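Local coordinates for protein glutamate--cysteine ligase GshA (Methylobacillus flagellatus KT, PDB 3K1T) that probably acts as a ligase, putatively joining glutamate to cysteine to form gamma-glutamylcysteine, at residues M26-H31 / A223-I228; H31-Q36 / V408-L413; L50-F55 / Y403-V408. All blocks are in the same frame, centred on the assembly; numbering follows the deposited sequence. Where two conformers were deposited one is given.

Overall arrangement
The three contacts lie close together in the fold, where helix 398-421 lies against the seven-stranded antiparallel sheet and helix 26-40 packs outside it. Interaction 3 is the innermost, a buried strand-to-helix contact with one hydrogen bond among aliphatic groups. Interaction 2, buried as well, joins the same helix 398-421 to helix 26-40 through an arginine on a phenylalanine ring. Interaction 1 continues along helix 26-40 to the end of helix 210-226; it is partly exposed and rests on van der Waals contacts. Glu30 ties the three together, one carboxylate oxygen pairing with Arg410 and the other, probably, bonding Tyr403. Interactions 1 and 2 also touch the second subunit.

Interaction 1. Residues M26-H31 / A223-I228; sequences MPRIEH and APLIDI
Arg28 and Ile29, on helix 26-40, meet Leu225 and Ile226 in the last turn of helix 210-226, which a Schellman motif closes: Asp227, with positive phi, is its C-prime residue, and Ile228 N bonds back to Ala223 O at 3.0 Å. In the conformer given, one of two modelled, the Arg28 side chain runs past Leu225 in the opposite sense. Its CB has no close neighbour on the other segment. CG then lies 3.8 Å from both CG and CD1 of Leu225, and CD settles against Leu225 CG at 3.7 Å and comes nearer still, 3.4 Å, to Leu225 O. The chain turns about its CG-CD bond (chi3 -84°), which leaves NE beside that carbonyl and Leu225 CD1. Arg28, an exposed residue, thus gives this contact mainly its hydrocarbon stem. The inner half is aliphatic and buried. With CG1 of Ile29 anti to the carbonyl carbon (chi1 -70°), that branch extends toward the other helix. Leu22 of helix 13-23 touches both isoleucines, making a three-helix junction. Across it, Ile226 CG2 is the methyl that meets Ile29, 3.6 Å from CG1 and 3.7 Å from CD1.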
loop_
_atom_site.group_PDB
_atom_site.type_symbol
_atom_site.label_atom_id
_atom_site.label_comp_id
_atom_site.label_asym_id
_atom_site.label_seq_id
_atom_site.Cartn_x
_atom_site.Cartn_y
_atom_site.Cartn_z
HETATM N N MSE A 26 -11.520 6.739 -15.717
HETATM C CA MSE A 26 -10.703 6.178 -14.634
HETATM C C MSE A 26 -10.253 7.231 -13.588
HETATM O O MSE A 26 -10.514 7.069 -12.398
HETATM C CB MSE A 26 -9.575 5.300 -15.201
HETATM C CG MSE A 26 -8.827 4.506 -14.149
HETATM SE SE MSE A 26 -7.342 5.552 -13.402
HETATM C CE MSE A 26 -6.631 4.155 -12.225
ATOM N N PRO A 27 -9.657 8.344 -14.013
ATOM C CA PRO A 27 -9.331 9.356 -13.000
ATOM C C PRO A 27 -10.562 9.976 -12.296
ATOM O O PRO A 27 -10.516 10.265 -11.097
ATOM C CB PRO A 27 -8.568 10.430 -13.785
ATOM C CG PRO A 27 -8.502 9.968 -15.239
ATOM C CD PRO A 27 -9.048 8.613 -15.337
ATOM N N ARG A 28 -11.653 10.192 -13.030
ATOM C CA ARG A 28 -12.877 10.689 -12.402
ATOM C C ARG A 28 -13.385 9.749 -11.327
ATOM O O ARG A 28 -13.800 10.203 -10.236
ATOM C CB ARG A 28 -13.980 10.986 -13.444
ATOM C CG ARG A 28 -15.413 10.722 -12.983
ATOM C CD ARG A 28 -16.441 10.813 -14.130
ATOM N NE ARG A 28 -16.823 12.195 -14.334
ATOM C CZ ARG A 28 -16.154 13.069 -15.076
ATOM N NH1 ARG A 28 -15.074 12.711 -15.761
ATOM N NH2 ARG A 28 -16.597 14.315 -15.161
ATOM N N ILE A 29 -13.362 8.459 -11.611
ATOM C CA ILE A 29 -13.764 7.431 -10.657
ATOM C C ILE A 29 -12.879 7.425 -9.402
ATOM O O ILE A 29 -13.385 7.405 -8.278
ATOM C CB ILE A 29 -13.790 6.043 -11.319
ATOM C CG1 ILE A 29 -14.961 5.957 -12.336
ATOM C CG2 ILE A 29 -13.839 4.863 -10.253
ATOM C CD1 ILE A 29 -14.775 4.818 -13.346
ATOM N N GLU A 30 -11.561 7.433 -9.585
ATOM C CA GLU A 30 -10.657 7.393 -8.448
ATOM C C GLU A 30 -10.757 8.687 -7.589
ATOM O O GLU A 30 -10.739 8.628 -6.345
ATOM C CB GLU A 30 -9.230 7.121 -8.906
ATOM C CG GLU A 30 -9.093 5.766 -9.594
ATOM C CD GLU A 30 -9.425 4.569 -8.710
ATOM O OE1 GLU A 30 -9.449 4.689 -7.459
ATOM O OE2 GLU A 30 -9.681 3.486 -9.283
ATOM N N HIS A 31 -10.908 9.828 -8.244
ATOM C CA HIS A 31 -11.160 11.079 -7.535
ATOM C C HIS A 31 -12.469 11.010 -6.754
ATOM O O HIS A 31 -12.531 11.405 -5.585
ATOM C CB HIS A 31 -11.214 12.258 -8.512
ATOM C CG HIS A 31 -11.540 13.544 -7.848
ATOM N ND1 HIS A 31 -12.814 14.068 -7.828
ATOM C CD2 HIS A 31 -10.780 14.364 -7.086
ATOM C CE1 HIS A 31 -12.806 15.198 -7.142
ATOM N NE2 HIS A 31 -11.586 15.404 -6.686
ATOM N N ALA A 223 -23.703 5.519 -10.905
ATOM C CA ALA A 223 -24.122 5.187 -12.257
ATOM C C ALA A 223 -24.185 6.438 -13.191
ATOM O O ALA A 223 -23.652 6.387 -14.307
ATOM C CB ALA A 223 -25.455 4.396 -12.234
ATOM N N PRO A 224 -24.758 7.557 -12.723
ATOM C CA PRO A 224 -24.709 8.752 -13.576
ATOM C C PRO A 224 -23.325 9.376 -13.733
ATOM O O PRO A 224 -23.090 10.017 -14.752
ATOM C CB PRO A 224 -25.672 9.746 -12.902
ATOM C CG PRO A 224 -26.226 9.054 -11.714
ATOM C CD PRO A 224 -25.687 7.717 -11.578
ATOM N N LEU A 225 -22.433 9.189 -12.761
ATOM C CA LEU A 225 -21.028 9.643 -12.859
ATOM C C LEU A 225 -20.376 9.079 -14.120
ATOM O O LEU A 225 -19.638 9.798 -14.810
ATOM C CB LEU A 225 -20.218 9.221 -11.619
ATOM C CG LEU A 225 -18.756 9.702 -11.500
ATOM C CD1 LEU A 225 -18.721 11.222 -11.168
ATOM C CD2 LEU A 225 -17.944 8.869 -10.485
ATOM N N ILE A 226 -20.635 7.802 -14.417
ATOM C CA ILE A 226 -19.984 7.137 -15.551
ATOM C C ILE A 226 -20.977 6.874 -16.706
ATOM O O ILE A 226 -20.591 6.317 -17.703
ATOM C CB ILE A 226 -19.250 5.819 -15.155
ATOM C CG1 ILE A 226 -20.240 4.744 -14.671
ATOM C CG2 ILE A 226 -18.176 6.090 -14.054
ATOM C CD1 ILE A 226 -19.693 3.317 -14.601
ATOM N N ASP A 227 -22.224 7.305 -16.560
ATOM C CA ASP A 227 -23.297 7.117 -17.545
ATOM C C ASP A 227 -23.562 5.650 -17.913
ATOM O O ASP A 227 -23.423 5.244 -19.079
ATOM C CB ASP A 227 -23.036 7.946 -18.814
ATOM C CG ASP A 227 -24.268 8.013 -19.731
ATOM O OD1 ASP A 227 -25.410 7.957 -19.232
ATOM O OD2 ASP A 227 -24.089 8.166 -20.951
ATOM N N ILE A 228 -23.953 4.855 -16.920
ATOM C CA ILE A 228 -24.274 3.437 -17.112
ATOM C C ILE A 228 -25.680 3.166 -16.537
ATOM O O ILE A 228 -26.120 3.870 -15.614
ATOM C CB ILE A 228 -23.197 2.546 -16.458
ATOM C CG1 ILE A 228 -23.252 1.086 -16.926
ATOM C CG2 ILE A 228 -23.359 2.532 -14.908
ATOM C CD1 ILE A 228 -22.551 0.785 -18.222
#

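Interaction 2. Residues H31-Q36 / V408-L413; sequences HWFRSQ and VARLAL
Phe33 projects from helix 26-40 onto Arg410 and Leu411 of helix 398-421, two helix segments running nearly parallel (19°) with axes 11.8 Å apart. That wide spacing is bridged by long side chains. The tight part is at the ring: the Arg410 guanidinium lies flat on it, planes 26° apart, with Phe33 CE2 over the centre of the guanidinium. Arg410 CZ stands 4.3 Å from the centroid of the Phe33 ring, an off-centre cation-pi contact. The bend at chi3 (-70°) brings the guanidinium back over the ring; nearer the backbone, Arg410 CB packs on Phe33 CE1 at 3.6 Å. Trp32 CZ3 lies over the opposite face near its rim, and Leu411 CD2 reaches both aromatic side chains, 3.8 Å from Phe33 CZ and the same from Trp32 CZ3. Were Phe33 an alanine, the guanidinium would probably lose the surface it stacks on, and a gap would open between Trp32 and Arg410. The looser side is the outer flank of helix 26-40, where partly exposed His31 and Gln36 make no contact with 408-413; His31 instead packs on Arg96 of the second subunit. Glu30 forms a salt bridge with Arg410 NH1, and Arg410 NE donates to Gly406 O; the buried charge is probably balanced by the carboxylate while the ring supports its flat face.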
loop_
_atom_site.group_PDB
_atom_site.type_symbol
_atom_site.label_atom_id
_atom_site.label_comp_id
_atom_site.label_asym_id
_atom_site.label_seq_id
_atom_site.Cartn_x
_atom_site.Cartn_y
_atom_site.Cartn_z
ATOM N N HIS A 31 -10.908 9.828 -8.244
ATOM C CA HIS A 31 -11.160 11.079 -7.535
ATOM C C HIS A 31 -12.469 11.010 -6.754
ATOM O O HIS A 31 -12.531 11.405 -5.585
ATOM C CB HIS A 31 -11.214 12.258 -8.512
ATOM C CG HIS A 31 -11.540 13.544 -7.848
ATOM N ND1 HIS A 31 -12.814 14.068 -7.828
ATOM C CD2 HIS A 31 -10.780 14.364 -7.086
ATOM C CE1 HIS A 31 -12.806 15.198 -7.142
ATOM N NE2 HIS A 31 -11.586 15.404 -6.686
ATOM N N TRP A 32 -13.508 10.430 -7.366
ATOM C CA TRP A 32 -14.795 10.293 -6.671
ATOM C C TRP A 32 -14.654 9.406 -5.431
ATOM O O TRP A 32 -15.132 9.760 -4.350
ATOM C CB TRP A 32 -15.851 9.758 -7.644
ATOM C CG TRP A 32 -17.220 9.588 -7.050
ATOM C CD1 TRP A 32 -18.202 10.529 -6.987
ATOM C CD2 TRP A 32 -17.765 8.399 -6.473
ATOM N NE1 TRP A 32 -19.315 10.015 -6.405
ATOM C CE2 TRP A 32 -19.082 8.706 -6.067
ATOM C CE3 TRP A 32 -17.270 7.113 -6.251
ATOM C CZ2 TRP A 32 -19.917 7.769 -5.466
ATOM C CZ3 TRP A 32 -18.103 6.178 -5.685
ATOM C CH2 TRP A 32 -19.424 6.515 -5.288
ATOM N N PHE A 33 -13.979 8.267 -5.555
ATOM C CA PHE A 33 -13.795 7.405 -4.386
ATOM C C PHE A 33 -13.047 8.147 -3.284
ATOM O O PHE A 33 -13.422 8.075 -2.106
ATOM C CB PHE A 33 -13.015 6.134 -4.749
ATOM C CG PHE A 33 -13.870 4.986 -5.253
ATOM C CD1 PHE A 33 -14.838 4.410 -4.440
ATOM C CD2 PHE A 33 -13.677 4.471 -6.534
ATOM C CE1 PHE A 33 -15.607 3.357 -4.886
ATOM C CE2 PHE A 33 -14.438 3.387 -6.985
ATOM C CZ PHE A 33 -15.402 2.843 -6.148
ATOM N N ARG A 34 -11.977 8.861 -3.638
ATOM C CA ARG A 34 -11.262 9.637 -2.611
ATOM C C ARG A 34 -12.176 10.627 -1.889
ATOM O O ARG A 34 -12.078 10.729 -0.651
ATOM C CB ARG A 34 -10.026 10.353 -3.163
ATOM C CG ARG A 34 -8.842 9.392 -3.293
ATOM C CD ARG A 34 -7.574 10.160 -3.670
ATOM N NE ARG A 34 -7.484 10.533 -5.063
ATOM C CZ ARG A 34 -6.895 9.759 -5.989
ATOM N NH1 ARG A 34 -6.368 8.574 -5.674
ATOM N NH2 ARG A 34 -6.848 10.181 -7.212
ATOM N N SER A 35 -13.060 11.329 -2.619
ATOM C CA SER A 35 -14.028 12.197 -1.959
ATOM C C SER A 35 -14.918 11.401 -0.990
ATOM O O SER A 35 -15.199 11.879 0.112
ATOM C CB SER A 35 -14.911 12.940 -2.961
ATOM O OG SER A 35 -14.078 13.725 -3.769
ATOM N N GLN A 36 -15.343 10.198 -1.391
ATOM C CA GLN A 36 -16.200 9.382 -0.518
ATOM C C GLN A 36 -15.505 8.943 0.766
ATOM O O GLN A 36 -16.083 9.035 1.868
ATOM C CB GLN A 36 -16.800 8.169 -1.252
ATOM C CG GLN A 36 -17.538 8.532 -2.562
ATOM C CD GLN A 36 -18.556 9.605 -2.375
ATOM O OE1 GLN A 36 -19.434 9.480 -1.540
ATOM N NE2 GLN A 36 -18.431 10.686 -3.140
ATOM N N VAL A 408 -16.471 -2.441 -8.386
ATOM C CA VAL A 408 -17.756 -2.853 -7.842
ATOM C C VAL A 408 -17.578 -3.288 -6.380
ATOM O O VAL A 408 -18.411 -2.977 -5.526
ATOM C CB VAL A 408 -18.406 -3.957 -8.689
ATOM C CG1 VAL A 408 -19.767 -4.395 -8.079
ATOM C CG2 VAL A 408 -18.568 -3.439 -10.185
ATOM N N ALA A 409 -16.460 -3.930 -6.072
ATOM C CA ALA A 409 -16.174 -4.287 -4.660
ATOM C C ALA A 409 -16.033 -3.086 -3.753
ATOM O O ALA A 409 -16.560 -3.085 -2.631
ATOM C CB ALA A 409 -14.925 -5.172 -4.551
ATOM N N ARG A 410 -15.392 -2.033 -4.244
ATOM C CA ARG A 410 -15.292 -0.784 -3.501
ATOM C C ARG A 410 -16.641 -0.021 -3.367
ATOM O O ARG A 410 -16.867 0.646 -2.369
ATOM C CB ARG A 410 -14.184 0.102 -4.062
ATOM C CG ARG A 410 -12.754 -0.423 -3.699
ATOM C CD ARG A 410 -11.705 0.500 -4.265
ATOM N NE ARG A 410 -11.645 0.408 -5.727
ATOM C CZ ARG A 410 -11.190 1.387 -6.532
ATOM N NH1 ARG A 410 -10.677 2.525 -6.052
ATOM N NH2 ARG A 410 -11.155 1.203 -7.827
ATOM N N LEU A 411 -17.522 -0.113 -4.349
ATOM C CA LEU A 411 -18.893 0.429 -4.199
ATOM C C LEU A 411 -19.627 -0.290 -3.081
ATOM O O LEU A 411 -20.291 0.349 -2.257
ATOM C CB LEU A 411 -19.688 0.327 -5.508
ATOM C CG LEU A 411 -19.163 1.111 -6.717
ATOM C CD1 LEU A 411 -20.031 0.737 -7.982
ATOM C CD2 LEU A 411 -19.234 2.607 -6.435
ATOM N N ALA A 412 -19.515 -1.615 -3.053
ATOM C CA ALA A 412 -20.142 -2.415 -1.975
ATOM C C ALA A 412 -19.506 -2.086 -0.601
ATOM O O ALA A 412 -20.194 -2.010 0.411
ATOM C CB ALA A 412 -20.038 -3.916 -2.288
ATOM N N LEU A 413 -18.190 -1.901 -0.562
ATOM C CA LEU A 413 -17.513 -1.448 0.664
ATOM C C LEU A 413 -18.024 -0.115 1.174
ATOM O O LEU A 413 -18.304 0.052 2.379
ATOM C CB LEU A 413 -15.991 -1.360 0.441
ATOM C CG LEU A 413 -15.152 -1.086 1.682
ATOM C CD1 LEU A 413 -15.088 -2.369 2.494
ATOM C CD2 LEU A 413 -13.713 -0.597 1.310
#

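Interaction 3. Residues L50-F55 / Y403-V408; sequences LRNAGF and YAYGVV
Leu50 and Asn52, two residues apart on strand 45-52 of the antiparallel sheet, both point toward helix 398-421, which packs across that sheet; the axes of the short strand and helix segments come within 10.1 Å. Leu50 straddles one helical turn with its two methyls. CD1 sits against the start of the Tyr405 side chain, 3.7 Å from CB, and is 3.5 Å from Tyr405 O, while CD2 reaches CG1 of Val408, one turn further on, at 3.8 Å. With CG anti to the carbonyl carbon, the leucine fork opens toward the helix. The polar part of the first shell is one hydrogen bond: Asn52 ND2 donates to Tyr405 OH over 3.1 Å, nearly straight at 169°. The hydroxyl lies close to the amide plane and the nitrogen comes in at the ring's edge. The two flat groups stand almost perpendicular, 89° apart.

The next shell holds these groups in place. Tyr405 OH also bonds to Arg401 NH1, and Phe402 meets its ring edge-to-face. Pro59 of strand 57-63 packs on both Leu50 and Val408, filling in beside the aliphatic pair. On the asparagine side, the amide is gripped at both ends, which would restrain its rotation and settle which end faces the tyrosine. After Asn52 the strand gives way to an Asx turn, in which Asn52 OD1 accepts from Gly54 N at 3.0 Å, the donor tilted 21° from the carbonyl plane.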
loop_
_atom_site.group_PDB
_atom_site.type_symbol
_atom_site.label_atom_id
_atom_site.label_comp_id
_atom_site.label_asym_id
_atom_site.label_seq_id
_atom_site.Cartn_x
_atom_site.Cartn_y
_atom_site.Cartn_z
ATOM N N LEU A 50 -18.667 -11.211 -5.737
ATOM C CA LEU A 50 -19.307 -10.739 -6.947
ATOM C C LEU A 50 -19.787 -11.908 -7.810
ATOM O O LEU A 50 -19.278 -13.022 -7.692
ATOM C CB LEU A 50 -18.325 -9.923 -7.788
ATOM C CG LEU A 50 -17.596 -8.735 -7.137
ATOM C CD1 LEU A 50 -16.577 -8.146 -8.171
ATOM C CD2 LEU A 50 -18.605 -7.683 -6.625
ATOM N N ARG A 51 -20.741 -11.613 -8.691
ATOM C CA ARG A 51 -21.106 -12.492 -9.793
ATOM C C ARG A 51 -21.081 -11.740 -11.120
ATOM O O ARG A 51 -21.647 -10.649 -11.253
ATOM C CB ARG A 51 -22.438 -13.192 -9.576
ATOM C CG ARG A 51 -22.338 -14.292 -8.520
ATOM C CD ARG A 51 -23.607 -15.122 -8.492
ATOM N NE ARG A 51 -23.366 -16.390 -7.836
ATOM C CZ ARG A 51 -24.231 -17.389 -7.792
ATOM N NH1 ARG A 51 -25.426 -17.248 -8.328
ATOM N NH2 ARG A 51 -23.888 -18.536 -7.184
ATOM N N ASN A 52 -20.373 -12.347 -12.069
ATOM C CA ASN A 52 -20.277 -11.855 -13.450
ATOM C C ASN A 52 -21.198 -12.739 -14.318
ATOM O O ASN A 52 -20.909 -13.913 -14.575
ATOM C CB ASN A 52 -18.823 -11.954 -13.885
ATOM C CG ASN A 52 -18.582 -11.361 -15.257
ATOM O OD1 ASN A 52 -19.524 -11.069 -15.979
ATOM N ND2 ASN A 52 -17.315 -11.215 -15.634
ATOM N N ALA A 53 -22.311 -12.158 -14.740
ATOM C CA ALA A 53 -23.335 -12.823 -15.541
ATOM C C ALA A 53 -23.141 -12.515 -17.030
ATOM O O ALA A 53 -23.935 -12.962 -17.869
ATOM C CB ALA A 53 -24.720 -12.327 -15.074
ATOM N N GLY A 54 -22.131 -11.706 -17.366
ATOM C CA GLY A 54 -21.976 -11.215 -18.753
ATOM C C GLY A 54 -22.926 -10.074 -19.084
ATOM O O GLY A 54 -22.538 -9.095 -19.741
ATOM N N PHE A 55 -24.182 -10.203 -18.650
ATOM C CA PHE A 55 -25.160 -9.117 -18.790
ATOM C C PHE A 55 -25.293 -8.212 -17.543
ATOM O O PHE A 55 -26.083 -7.234 -17.535
ATOM C CB PHE A 55 -26.518 -9.701 -19.207
ATOM C CG PHE A 55 -27.114 -10.665 -18.228
ATOM C CD1 PHE A 55 -27.726 -10.202 -17.059
ATOM C CD2 PHE A 55 -27.115 -12.022 -18.488
ATOM C CE1 PHE A 55 -28.301 -11.078 -16.160
ATOM C CE2 PHE A 55 -27.696 -12.914 -17.585
ATOM C CZ PHE A 55 -28.300 -12.445 -16.437
ATOM N N TYR A 403 -9.905 -4.761 -12.770
ATOM C CA TYR A 403 -10.164 -3.385 -12.380
ATOM C C TYR A 403 -11.669 -3.191 -12.117
ATOM O O TYR A 403 -12.057 -2.593 -11.076
ATOM C CB TYR A 403 -9.634 -2.345 -13.395
ATOM C CG TYR A 403 -9.937 -0.925 -12.988
ATOM C CD1 TYR A 403 -9.331 -0.353 -11.870
ATOM C CD2 TYR A 403 -10.829 -0.132 -13.714
ATOM C CE1 TYR A 403 -9.599 0.940 -11.475
ATOM C CE2 TYR A 403 -11.124 1.196 -13.303
ATOM C CZ TYR A 403 -10.509 1.717 -12.175
ATOM O OH TYR A 403 -10.784 3.022 -11.757
ATOM N N ALA A 404 -12.506 -3.690 -13.038
ATOM C CA ALA A 404 -13.952 -3.618 -12.859
ATOM C C ALA A 404 -14.402 -4.364 -11.589
ATOM O O ALA A 404 -15.225 -3.849 -10.841
ATOM C CB ALA A 404 -14.724 -4.142 -14.112
ATOM N N TYR A 405 -13.840 -5.540 -11.324
ATOM C CA TYR A 405 -14.162 -6.250 -10.077
ATOM C C TYR A 405 -13.830 -5.368 -8.852
ATOM O O TYR A 405 -14.615 -5.290 -7.881
ATOM C CB TYR A 405 -13.400 -7.578 -9.971
ATOM C CG TYR A 405 -13.878 -8.699 -10.879
ATOM C CD1 TYR A 405 -14.904 -8.510 -11.780
ATOM C CD2 TYR A 405 -13.285 -9.962 -10.834
ATOM C CE1 TYR A 405 -15.343 -9.570 -12.614
ATOM C CE2 TYR A 405 -13.718 -11.012 -11.662
ATOM C CZ TYR A 405 -14.753 -10.805 -12.542
ATOM O OH TYR A 405 -15.202 -11.820 -13.379
ATOM N N GLY A 406 -12.662 -4.737 -8.880
ATOM C CA GLY A 406 -12.246 -3.896 -7.750
ATOM C C GLY A 406 -13.082 -2.636 -7.583
ATOM O O GLY A 406 -13.280 -2.158 -6.459
ATOM N N VAL A 407 -13.597 -2.095 -8.686
ATOM C CA VAL A 407 -14.514 -0.952 -8.614
ATOM C C VAL A 407 -15.865 -1.347 -7.934
ATOM O O VAL A 407 -16.325 -0.701 -6.973
ATOM C CB VAL A 407 -14.758 -0.336 -10.003
ATOM C CG1 VAL A 407 -15.961 0.637 -9.962
ATOM C CG2 VAL A 407 -13.489 0.360 -10.540
ATOM N N VAL A 408 -16.471 -2.441 -8.386
ATOM C CA VAL A 408 -17.756 -2.853 -7.842
ATOM C C VAL A 408 -17.578 -3.288 -6.380
ATOM O O VAL A 408 -18.411 -2.977 -5.526
ATOM C CB VAL A 408 -18.406 -3.957 -8.689
ATOM C CG1 VAL A 408 -19.767 -4.395 -8.079
ATOM C CG2 VAL A 408 -18.568 -3.439 -10.185
#